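Universal stress protein (Mycobacterium smegmatis, PDB 5AHW) binds the second messenger cyclic AMP as a homodimer and probably serves in cyclic-nucleotide signalling or stress responses of the mycobacterium. Local coordinates at residues Tyr4-Gly10 against Val106-Val112; Arg19-Arg23 against Leu142-Thr146; Val113-Leu118 against Pro130-Ala134. One frame throughout, in Å; residues are numbered along the deposited sequence.

Contact 1 of 3, residues Tyr4-Gly10 against Val106-Val112. With CMP (adenosine-3',5'-cyclic-monophosphate), chain K.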
loop_
_atom_site.group_PDB
_atom_site.type_symbol
_atom_site.label_atom_id
_atom_site.label_comp_id
_atom_site.label_asym_id
_atom_site.label_seq_id
_atom_site.Cartn_x
_atom_site.Cartn_y
_atom_site.Cartn_z
ATOM N N TYR B 4 -5.338 7.450 -8.891
ATOM C CA TYR B 4 -4.547 8.253 -8.001
ATOM C C TYR B 4 -4.037 9.500 -8.787
ATOM O O TYR B 4 -3.412 9.348 -9.850
ATOM C CB TYR B 4 -3.372 7.417 -7.460
ATOM C CG TYR B 4 -3.728 6.273 -6.504
ATOM C CD1 TYR B 4 -4.791 6.359 -5.605
ATOM C CD2 TYR B 4 -2.950 5.113 -6.451
ATOM C CE1 TYR B 4 -5.068 5.332 -4.705
ATOM C CE2 TYR B 4 -3.215 4.104 -5.515
ATOM C CZ TYR B 4 -4.250 4.224 -4.637
ATOM O OH TYR B 4 -4.538 3.203 -3.738
ATOM N N GLN B 5 -4.304 10.692 -8.241
ATOM C CA GLN B 5 -3.839 11.966 -8.781
ATOM C C GLN B 5 -2.612 12.507 -8.015
ATOM O O GLN B 5 -1.774 13.248 -8.563
ATOM C CB GLN B 5 -4.967 13.026 -8.689
ATOM C CG GLN B 5 -6.299 12.717 -9.403
ATOM C CD GLN B 5 -7.217 13.969 -9.547
ATOM O OE1 GLN B 5 -7.821 14.417 -8.585
ATOM N NE2 GLN B 5 -7.301 14.523 -10.756
ATOM N N THR B 6 -2.509 12.159 -6.743
ATOM C CA THR B 6 -1.480 12.751 -5.888
ATOM C C THR B 6 -0.922 11.717 -4.921
ATOM O O THR B 6 -1.623 11.234 -4.074
ATOM C CB THR B 6 -2.055 13.958 -5.105
ATOM O OG1 THR B 6 -2.563 14.952 -6.009
ATOM C CG2 THR B 6 -0.973 14.616 -4.260
ATOM N N VAL B 7 0.347 11.403 -5.061
ATOM C CA VAL B 7 0.965 10.362 -4.254
ATOM C C VAL B 7 2.045 11.026 -3.398
ATOM O O VAL B 7 2.828 11.806 -3.897
ATOM C CB VAL B 7 1.625 9.331 -5.129
ATOM C CG1 VAL B 7 2.299 8.284 -4.311
ATOM C CG2 VAL B 7 0.624 8.654 -6.062
ATOM N N VAL B 8 2.048 10.712 -2.123
ATOM C CA VAL B 8 3.061 11.174 -1.212
ATOM C C VAL B 8 3.954 10.037 -0.755
ATOM O O VAL B 8 3.442 9.025 -0.318
ATOM C CB VAL B 8 2.418 11.799 0.035
ATOM C CG1 VAL B 8 3.511 12.154 1.041
ATOM C CG2 VAL B 8 1.703 13.122 -0.331
ATOM N N VAL B 9 5.268 10.232 -0.849
ATOM C CA VAL B 9 6.235 9.246 -0.422
ATOM C C VAL B 9 7.199 9.862 0.545
ATOM O O VAL B 9 7.669 10.976 0.357
ATOM C CB VAL B 9 6.964 8.517 -1.591
ATOM C CG1 VAL B 9 7.828 9.439 -2.485
ATOM C CG2 VAL B 9 7.807 7.339 -1.051
ATOM N N GLY B 10 7.457 9.128 1.625
ATOM C CA GLY B 10 8.377 9.537 2.677
ATOM C C GLY B 10 9.693 8.842 2.508
ATOM O O GLY B 10 9.728 7.636 2.306
ATOM N N VAL B 106 -2.438 18.089 1.198
ATOM C CA VAL B 106 -2.450 18.067 -0.258
ATOM C C VAL B 106 -3.528 17.157 -0.831
ATOM O O VAL B 106 -3.617 16.945 -2.046
ATOM C CB VAL B 106 -1.063 17.771 -0.817
ATOM C CG1 VAL B 106 -0.072 18.723 -0.161
ATOM C CG2 VAL B 106 -0.672 16.277 -0.641
ATOM N N LYS B 107 -4.398 16.670 0.044
ATOM C CA LYS B 107 -5.489 15.803 -0.366
ATOM C C LYS B 107 -4.941 14.581 -1.112
ATOM O O LYS B 107 -5.402 14.213 -2.191
ATOM C CB LYS B 107 -6.503 16.598 -1.163
ATOM C CG LYS B 107 -7.176 17.650 -0.266
ATOM C CD LYS B 107 -8.191 18.558 -0.993
ATOM C CE LYS B 107 -8.440 19.843 -0.166
ATOM N NZ LYS B 107 -8.606 21.055 -1.040
ATOM N N ALA B 108 -3.952 13.940 -0.517
ATOM C CA ALA B 108 -3.262 12.841 -1.202
ATOM C C ALA B 108 -4.194 11.640 -1.378
ATOM O O ALA B 108 -5.019 11.383 -0.543
ATOM C CB ALA B 108 -2.067 12.417 -0.408
ATOM N N ASP B 109 -4.073 10.937 -2.489
ATOM C CA ASP B 109 -4.873 9.770 -2.752
ATOM C C ASP B 109 -4.116 8.582 -2.227
ATOM O O ASP B 109 -4.703 7.532 -1.965
ATOM C CB ASP B 109 -5.037 9.601 -4.261
ATOM C CG ASP B 109 -5.655 10.783 -4.898
ATOM O OD1 ASP B 109 -6.789 11.085 -4.504
ATOM O OD2 ASP B 109 -5.030 11.438 -5.752
ATOM N N LEU B 110 -2.801 8.712 -2.119
ATOM C CA LEU B 110 -2.001 7.616 -1.601
ATOM C C LEU B 110 -0.735 8.117 -0.901
ATOM O O LEU B 110 -0.050 9.034 -1.356
ATOM C CB LEU B 110 -1.606 6.700 -2.758
ATOM C CG LEU B 110 -0.657 5.530 -2.464
ATOM C CD1 LEU B 110 -1.430 4.459 -1.730
ATOM C CD2 LEU B 110 -0.028 4.976 -3.733
ATOM N N LEU B 111 -0.416 7.451 0.179
ATOM C CA LEU B 111 0.778 7.709 0.929
ATOM C C LEU B 111 1.657 6.450 0.935
ATOM O O LEU B 111 1.184 5.372 1.232
ATOM C CB LEU B 111 0.283 8.039 2.333
ATOM C CG LEU B 111 1.251 8.411 3.406
ATOM C CD1 LEU B 111 2.413 9.284 2.915
ATOM C CD2 LEU B 111 0.364 9.130 4.385
ATOM N N VAL B 112 2.929 6.571 0.574
ATOM C CA VAL B 112 3.797 5.449 0.450
ATOM C C VAL B 112 4.939 5.525 1.474
ATOM O O VAL B 112 5.624 6.555 1.638
ATOM C CB VAL B 112 4.384 5.447 -0.959
ATOM C CG1 VAL B 112 5.260 4.215 -1.214
ATOM C CG2 VAL B 112 3.254 5.477 -1.969
HETATM P P CMP K . 11.973 2.494 4.919
HETATM O O1P CMP K . 12.063 1.504 3.763
HETATM O O2P CMP K . 13.306 2.882 5.363
HETATM O "O5'" CMP K . 11.031 2.036 6.100
HETATM C "C5'" CMP K . 10.399 2.909 7.068
HETATM C "C4'" CMP K . 9.858 4.080 6.297
HETATM O "O4'" CMP K . 9.372 5.132 7.112
HETATM C "C3'" CMP K . 10.861 4.746 5.432
HETATM O "O3'" CMP K . 11.228 3.842 4.399
HETATM C "C2'" CMP K . 10.135 6.037 5.029
HETATM O "O2'" CMP K . 9.145 5.851 4.008
HETATM C "C1'" CMP K . 9.439 6.350 6.364
HETATM N N9 CMP K . 10.295 7.333 7.073
HETATM C C8 CMP K . 11.164 7.088 8.071
HETATM N N7 CMP K . 11.820 8.205 8.421
HETATM C C5 CMP K . 11.365 9.177 7.665
HETATM C C6 CMP K . 11.595 10.627 7.538
HETATM N N6 CMP K . 12.478 11.220 8.330
HETATM N N1 CMP K . 10.909 11.311 6.612
HETATM C C2 CMP K . 10.015 10.733 5.801
HETATM N N3 CMP K . 9.759 9.408 5.845
HETATM C C4 CMP K . 10.386 8.607 6.744
#
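Strands 6-10 and 110-112 run side by side and in the same direction at the heart of the open, five-stranded parallel sheet of the universal stress protein (HUP) fold; their axes come within 4.6 Å, at 20° to each other. The backbone bonds zigzag between them: Val8 N to Leu110 O (2.8 Å), Val112 N to Val8 O (2.7 Å) and Gly10 N to Val112 O (3.2 Å). At the start of the pair, Thr6 O accepts Asp109 N (2.9 Å) and, weakly, Leu110 N (3.4 Å). Asp109 OD2 takes Gln5 N (2.7 Å) and Thr6 N (2.8 Å), so one carboxylate oxygen accepts two successive amides where the chain enters strand 6-10.

Apolar packing follows on both faces. Val7, Val9, Leu110 and Val112 share one, where Val7 CG1 meets Val112 CG2 at 3.8 Å and helix 15-31 covers Val9 and Val112. Val8 and Leu111 lie on the other, with Val8 CG1 3.6 Å from Leu111 CD1 and Val8 CG2 3.8 Å from Ala108 CB, next to helix 95-105. That helix ends in a Schellman motif with Lys107, at positive phi, as its C' residue.

The Tyr4 ring receives a CH-pi contact, Leu110 CB lying 4.0 Å from its centroid; its hydroxyl bonds Asp140, and Arg23 of the second subunit makes a cation-pi contact with it. At the C-terminal end of strand 6-10 the nucleotide takes over: O2' of cyclic AMP donates a hydrogen bond to Gly10 O at 2.5 Å, and a CB on Gly10 would clash with adenine N3.

Contact 2 of 3, residues Arg19-Arg23 against Leu142-Thr146. With CMP (adenosine-3',5'-cyclic-monophosphate), chain K.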
loop_
_atom_site.group_PDB
_atom_site.type_symbol
_atom_site.label_atom_id
_atom_site.label_comp_id
_atom_site.label_asym_id
_atom_site.label_seq_id
_atom_site.Cartn_x
_atom_site.Cartn_y
_atom_site.Cartn_z
ATOM N N ARG B 19 13.964 2.665 -2.089
ATOM C CA ARG B 19 13.194 1.645 -2.765
ATOM C C ARG B 19 11.711 1.989 -2.695
ATOM O O ARG B 19 10.981 1.657 -3.640
ATOM C CB ARG B 19 13.449 0.215 -2.227
ATOM C CG ARG B 19 14.843 -0.302 -2.546
ATOM C CD ARG B 19 15.140 -1.759 -2.147
ATOM N NE ARG B 19 15.423 -1.917 -0.699
ATOM C CZ ARG B 19 16.627 -2.111 -0.121
ATOM N NH1 ARG B 19 17.760 -2.201 -0.837
ATOM N NH2 ARG B 19 16.686 -2.232 1.211
ATOM N N ALA B 20 11.268 2.563 -1.581
ATOM C CA ALA B 20 9.917 3.048 -1.473
ATOM C C ALA B 20 9.660 4.170 -2.471
ATOM O O ALA B 20 8.585 4.230 -3.049
ATOM C CB ALA B 20 9.613 3.561 -0.067
ATOM N N VAL B 21 10.627 5.068 -2.645
ATOM C CA VAL B 21 10.544 6.089 -3.679
ATOM C C VAL B 21 10.478 5.503 -5.145
ATOM O O VAL B 21 9.645 5.948 -5.957
ATOM C CB VAL B 21 11.731 7.065 -3.544
ATOM C CG1 VAL B 21 11.737 8.095 -4.656
ATOM C CG2 VAL B 21 11.637 7.819 -2.230
ATOM N N ASP B 22 11.356 4.540 -5.469
ATOM C CA ASP B 22 11.281 3.858 -6.755
ATOM C C ASP B 22 9.834 3.456 -6.994
ATOM O O ASP B 22 9.282 3.818 -8.040
ATOM C CB ASP B 22 12.108 2.599 -6.827
ATOM C CG ASP B 22 13.534 2.866 -6.804
ATOM O OD1 ASP B 22 13.904 4.022 -7.021
ATOM O OD2 ASP B 22 14.324 1.940 -6.489
ATOM N N ARG B 23 9.215 2.751 -6.029
ATOM C CA ARG B 23 7.867 2.254 -6.215
ATOM C C ARG B 23 6.844 3.377 -6.313
ATOM O O ARG B 23 5.960 3.341 -7.177
ATOM C CB ARG B 23 7.492 1.268 -5.146
ATOM C CG ARG B 23 6.399 0.322 -5.546
ATOM C CD ARG B 23 6.902 -0.690 -6.602
ATOM N NE ARG B 23 7.505 -1.882 -5.941
ATOM C CZ ARG B 23 7.855 -2.990 -6.587
ATOM N NH1 ARG B 23 7.746 -3.046 -7.923
ATOM N NH2 ARG B 23 8.340 -4.040 -5.922
ATOM N N LEU B 142 0.376 2.550 0.948
ATOM C CA LEU B 142 1.158 1.475 0.373
ATOM C C LEU B 142 2.390 1.297 1.289
ATOM O O LEU B 142 3.187 2.207 1.481
ATOM C CB LEU B 142 1.630 1.831 -1.022
ATOM C CG LEU B 142 2.450 0.800 -1.771
ATOM C CD1 LEU B 142 1.597 -0.452 -2.063
ATOM C CD2 LEU B 142 2.993 1.336 -3.115
ATOM N N ILE B 143 2.552 0.081 1.760
ATOM C CA ILE B 143 3.712 -0.324 2.487
ATOM C C ILE B 143 4.549 -1.133 1.585
ATOM O O ILE B 143 4.196 -2.227 1.280
ATOM C CB ILE B 143 3.289 -1.073 3.774
ATOM C CG1 ILE B 143 2.544 -0.077 4.709
ATOM C CG2 ILE B 143 4.532 -1.628 4.514
ATOM C CD1 ILE B 143 2.039 -0.712 5.974
ATOM N N VAL B 144 5.645 -0.548 1.112
ATOM C CA VAL B 144 6.561 -1.198 0.193
ATOM C C VAL B 144 7.453 -2.143 0.965
ATOM O O VAL B 144 7.950 -1.757 2.040
ATOM C CB VAL B 144 7.424 -0.132 -0.501
ATOM C CG1 VAL B 144 8.450 -0.781 -1.443
ATOM C CG2 VAL B 144 6.500 0.834 -1.254
ATOM N N HIS B 145 7.634 -3.392 0.490
ATOM C CA HIS B 145 8.469 -4.354 1.218
ATOM C C HIS B 145 9.943 -4.036 0.956
ATOM O O HIS B 145 10.521 -4.498 0.006
ATOM C CB HIS B 145 8.191 -5.787 0.760
ATOM C CG HIS B 145 8.565 -6.820 1.775
ATOM N ND1 HIS B 145 9.572 -7.749 1.574
ATOM C CD2 HIS B 145 8.048 -7.075 3.003
ATOM C CE1 HIS B 145 9.665 -8.521 2.646
ATOM N NE2 HIS B 145 8.751 -8.135 3.525
ATOM N N THR B 146 10.577 -3.265 1.808
ATOM C CA THR B 146 11.900 -2.759 1.512
ATOM C C THR B 146 12.923 -3.414 2.394
ATOM O O THR B 146 14.114 -3.241 2.202
ATOM C CB THR B 146 11.954 -1.236 1.791
ATOM O OG1 THR B 146 11.572 -0.978 3.159
ATOM C CG2 THR B 146 11.035 -0.501 0.831
HETATM P P CMP K . 11.973 2.494 4.919
HETATM O O1P CMP K . 12.063 1.504 3.763
HETATM O O2P CMP K . 13.306 2.882 5.363
HETATM O "O5'" CMP K . 11.031 2.036 6.100
HETATM C "C5'" CMP K . 10.399 2.909 7.068
HETATM C "C4'" CMP K . 9.858 4.080 6.297
HETATM O "O4'" CMP K . 9.372 5.132 7.112
HETATM C "C3'" CMP K . 10.861 4.746 5.432
HETATM O "O3'" CMP K . 11.228 3.842 4.399
HETATM C "C2'" CMP K . 10.135 6.037 5.029
HETATM O "O2'" CMP K . 9.145 5.851 4.008
HETATM C "C1'" CMP K . 9.439 6.350 6.364
HETATM N N9 CMP K . 10.295 7.333 7.073
HETATM C C8 CMP K . 11.164 7.088 8.071
HETATM N N7 CMP K . 11.820 8.205 8.421
HETATM C C5 CMP K . 11.365 9.177 7.665
HETATM C C6 CMP K . 11.595 10.627 7.538
HETATM N N6 CMP K . 12.478 11.220 8.330
HETATM N N1 CMP K . 10.909 11.311 6.612
HETATM C C2 CMP K . 10.015 10.733 5.801
HETATM N N3 CMP K . 9.759 9.408 5.845
HETATM C C4 CMP K . 10.386 8.607 6.744
#
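Val144 lays its CG2 methyl against helix 15-31, 4.1 Å from Ala20 CA and 4.0 Å from Arg23 CB, while its CG1 lies 4.1 Å from Arg19 O. With only a methyl at Ala20, the helix lies close to the strand, its short segment axis passing 8.9 Å from that of strand 142-144 at 129°. One helical turn separates Arg19 from Arg23, and both point their CB atoms toward the strand; Arg23 CG reaches Leu142 CD2 at 4.3 Å, while its guanidinium goes on to a salt bridge with Asp140 of the second subunit. Leu142 and Ile143 pair antiparallel with a strand of that subunit, carrying the sheet across the dimer interface.

Beyond the strand, Thr146 CG2 touches Ala20 N at 3.9 Å and Arg19 CB at 4.0 Å. Here the one hydrogen bond between the segments forms, from Arg19 NH2 to Thr146 O (2.9 Å), with the carbonyl near the guanidinium plane. Thr146 OG1 sits 2.6 Å from cyclic AMP O1P and is also paired with Asn115 OD1. Apolar contacts thus dominate between helix 15-31 and strand 140-144, and a single hydrogen bond is added at the C-terminal tail, where the threonine meets the phosphate.

Contact 3 of 3, residues Val113-Leu118 against Pro130-Ala134. With CMP (adenosine-3',5'-cyclic-monophosphate), chain K.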
loop_
_atom_site.group_PDB
_atom_site.type_symbol
_atom_site.label_atom_id
_atom_site.label_comp_id
_atom_site.label_asym_id
_atom_site.label_seq_id
_atom_site.Cartn_x
_atom_site.Cartn_y
_atom_site.Cartn_z
ATOM N N VAL B 113 5.158 4.408 2.163
ATOM C CA VAL B 113 6.256 4.212 3.075
ATOM C C VAL B 113 6.881 2.822 2.869
ATOM O O VAL B 113 6.243 1.915 2.363
ATOM C CB VAL B 113 5.793 4.383 4.564
ATOM C CG1 VAL B 113 5.350 5.808 4.876
ATOM C CG2 VAL B 113 4.652 3.477 4.918
ATOM N N GLY B 114 8.147 2.656 3.217
ATOM C CA GLY B 114 8.741 1.318 3.411
ATOM C C GLY B 114 8.314 0.716 4.718
ATOM O O GLY B 114 7.537 1.332 5.474
ATOM N N ASN B 115 8.864 -0.460 5.019
ATOM C CA ASN B 115 8.375 -1.310 6.077
ATOM C C ASN B 115 9.325 -1.481 7.208
ATOM O O ASN B 115 9.112 -2.319 8.076
ATOM C CB ASN B 115 8.059 -2.695 5.468
ATOM C CG ASN B 115 9.303 -3.523 5.126
ATOM O OD1 ASN B 115 10.423 -3.024 4.881
ATOM N ND2 ASN B 115 9.107 -4.819 5.073
ATOM N N VAL B 116 10.418 -0.741 7.202
ATOM C CA VAL B 116 11.448 -0.924 8.220
ATOM C C VAL B 116 10.788 -0.644 9.523
ATOM O O VAL B 116 10.139 0.359 9.684
ATOM C CB VAL B 116 12.648 -0.000 7.981
ATOM C CG1 VAL B 116 13.621 -0.003 9.152
ATOM C CG2 VAL B 116 13.345 -0.420 6.691
ATOM N N GLY B 117 10.929 -1.559 10.465
ATOM C CA GLY B 117 10.415 -1.356 11.810
ATOM C C GLY B 117 9.136 -2.112 12.126
ATOM O O GLY B 117 8.817 -2.336 13.318
ATOM N N LEU B 118 8.448 -2.619 11.090
ATOM C CA LEU B 118 7.183 -3.249 11.317
ATOM C C LEU B 118 7.264 -4.571 12.015
ATOM O O LEU B 118 6.270 -5.074 12.521
ATOM C CB LEU B 118 6.540 -3.592 9.944
ATOM C CG LEU B 118 5.674 -2.651 9.203
ATOM C CD1 LEU B 118 4.988 -3.466 8.106
ATOM C CD2 LEU B 118 4.700 -1.980 10.178
ATOM N N PRO B 130 6.052 3.122 9.662
ATOM C CA PRO B 130 4.983 2.566 8.837
ATOM C C PRO B 130 3.714 2.172 9.584
ATOM O O PRO B 130 2.647 2.362 9.050
ATOM C CB PRO B 130 5.601 1.308 8.219
ATOM C CG PRO B 130 6.949 1.165 8.818
ATOM C CD PRO B 130 7.349 2.499 9.347
ATOM N N ALA B 131 3.819 1.514 10.742
ATOM C CA ALA B 131 2.647 1.105 11.463
ATOM C C ALA B 131 1.822 2.321 11.915
ATOM O O ALA B 131 0.587 2.296 11.863
ATOM C CB ALA B 131 3.053 0.314 12.654
ATOM N N ASN B 132 2.491 3.382 12.382
ATOM C CA ASN B 132 1.744 4.496 12.948
ATOM C C ASN B 132 1.127 5.289 11.801
ATOM O O ASN B 132 0.033 5.839 11.920
ATOM C CB ASN B 132 2.631 5.424 13.800
ATOM C CG ASN B 132 3.182 4.798 15.071
ATOM O OD1 ASN B 132 3.025 3.621 15.383
ATOM N ND2 ASN B 132 3.781 5.654 15.880
ATOM N N VAL B 133 1.847 5.403 10.708
ATOM C CA VAL B 133 1.262 6.000 9.508
ATOM C C VAL B 133 0.003 5.253 9.043
ATOM O O VAL B 133 -1.039 5.857 8.736
ATOM C CB VAL B 133 2.318 6.062 8.378
ATOM C CG1 VAL B 133 1.710 6.376 7.048
ATOM C CG2 VAL B 133 3.311 7.156 8.643
ATOM N N ALA B 134 0.105 3.926 9.025
ATOM C CA ALA B 134 -1.038 3.095 8.593
ATOM C C ALA B 134 -2.167 3.336 9.553
ATOM O O ALA B 134 -3.313 3.482 9.126
ATOM C CB ALA B 134 -0.642 1.592 8.570
HETATM P P CMP K . 11.973 2.494 4.919
HETATM O O1P CMP K . 12.063 1.504 3.763
HETATM O O2P CMP K . 13.306 2.882 5.363
HETATM O "O5'" CMP K . 11.031 2.036 6.100
HETATM C "C5'" CMP K . 10.399 2.909 7.068
HETATM C "C4'" CMP K . 9.858 4.080 6.297
HETATM O "O4'" CMP K . 9.372 5.132 7.112
HETATM C "C3'" CMP K . 10.861 4.746 5.432
HETATM O "O3'" CMP K . 11.228 3.842 4.399
HETATM C "C2'" CMP K . 10.135 6.037 5.029
HETATM O "O2'" CMP K . 9.145 5.851 4.008
HETATM C "C1'" CMP K . 9.439 6.350 6.364
HETATM N N9 CMP K . 10.295 7.333 7.073
HETATM C C8 CMP K . 11.164 7.088 8.071
HETATM N N7 CMP K . 11.820 8.205 8.421
HETATM C C5 CMP K . 11.365 9.177 7.665
HETATM C C6 CMP K . 11.595 10.627 7.538
HETATM N N6 CMP K . 12.478 11.220 8.330
HETATM N N1 CMP K . 10.909 11.311 6.612
HETATM C C2 CMP K . 10.015 10.733 5.801
HETATM N N3 CMP K . 9.759 9.408 5.845
HETATM C C4 CMP K . 10.386 8.607 6.744
#
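The phosphate-ribose side of the cyclic AMP pocket is built on the loop that leaves strand 110-114, part of the glycine-containing, Walker A-like nucleotide site of this protein, and Pro130 of helix 129-136 backs that loop. Its ring is the hub of the contact: CB lies 3.4 Å from Gly114 O, CG 3.4 Å from Val116 O, and CB 3.9 Å from Leu118 CD2. Leu118 CD2 also packs 3.8 Å from Ala131 CB. On the strand, Val113 CG2 meets Pro130 CB at 4.1 Å and Val113 CG1 meets Val133 CG1 at 4.3 Å. No hydrogen bond joins the segments; they meet through van der Waals contact, the proline ring against two carbonyl oxygens and apolar side chains against one another.

A type II turn from Asn115 to Leu118, closed by Leu118 N to Asn115 O (3.1 Å), places Gly117 at a positive phi that suits glycine. Within the turn, Val116 N bonds cyclic AMP O5' at 3.0 Å, whereas Gly114 N makes a weak bond to O2' at 3.4 Å. A CB on Gly114 would run into the phosphate oxygen O1P. Pro130 itself approaches the ligand, with CD 3.8 Å from C5'.

Around this core, Asn115 OD1 bonds Ser147 and Thr146 of the C-terminal tail, Val113 also packs on Leu99 of helix 95-105, Leu118 lies against Ile143 of strand 140-144, and Leu118 further touches Ala134 of the second subunit.

In the fold
All three contacts converge on one sheet and one ligand. Contact 1 joins strands 6-10 and 110-114; contact 3 takes up the same second strand where it runs into its loop and sets it against helix 129-136, and contact 2 sets helix 15-31 on the neighbouring strand 140-144. Their centres are 13 Å (1 and 2), 15 Å (1 and 3) and 11 Å (2 and 3) apart. Along the chain contact 1 is complete before contact 3 begins, contacts 1 and 2 interleave, and contact 3 falls between the two segments of contact 2. Each touches both cyclic AMP and the second subunit, so the nucleotide pocket and the dimer interface rest on a common framework.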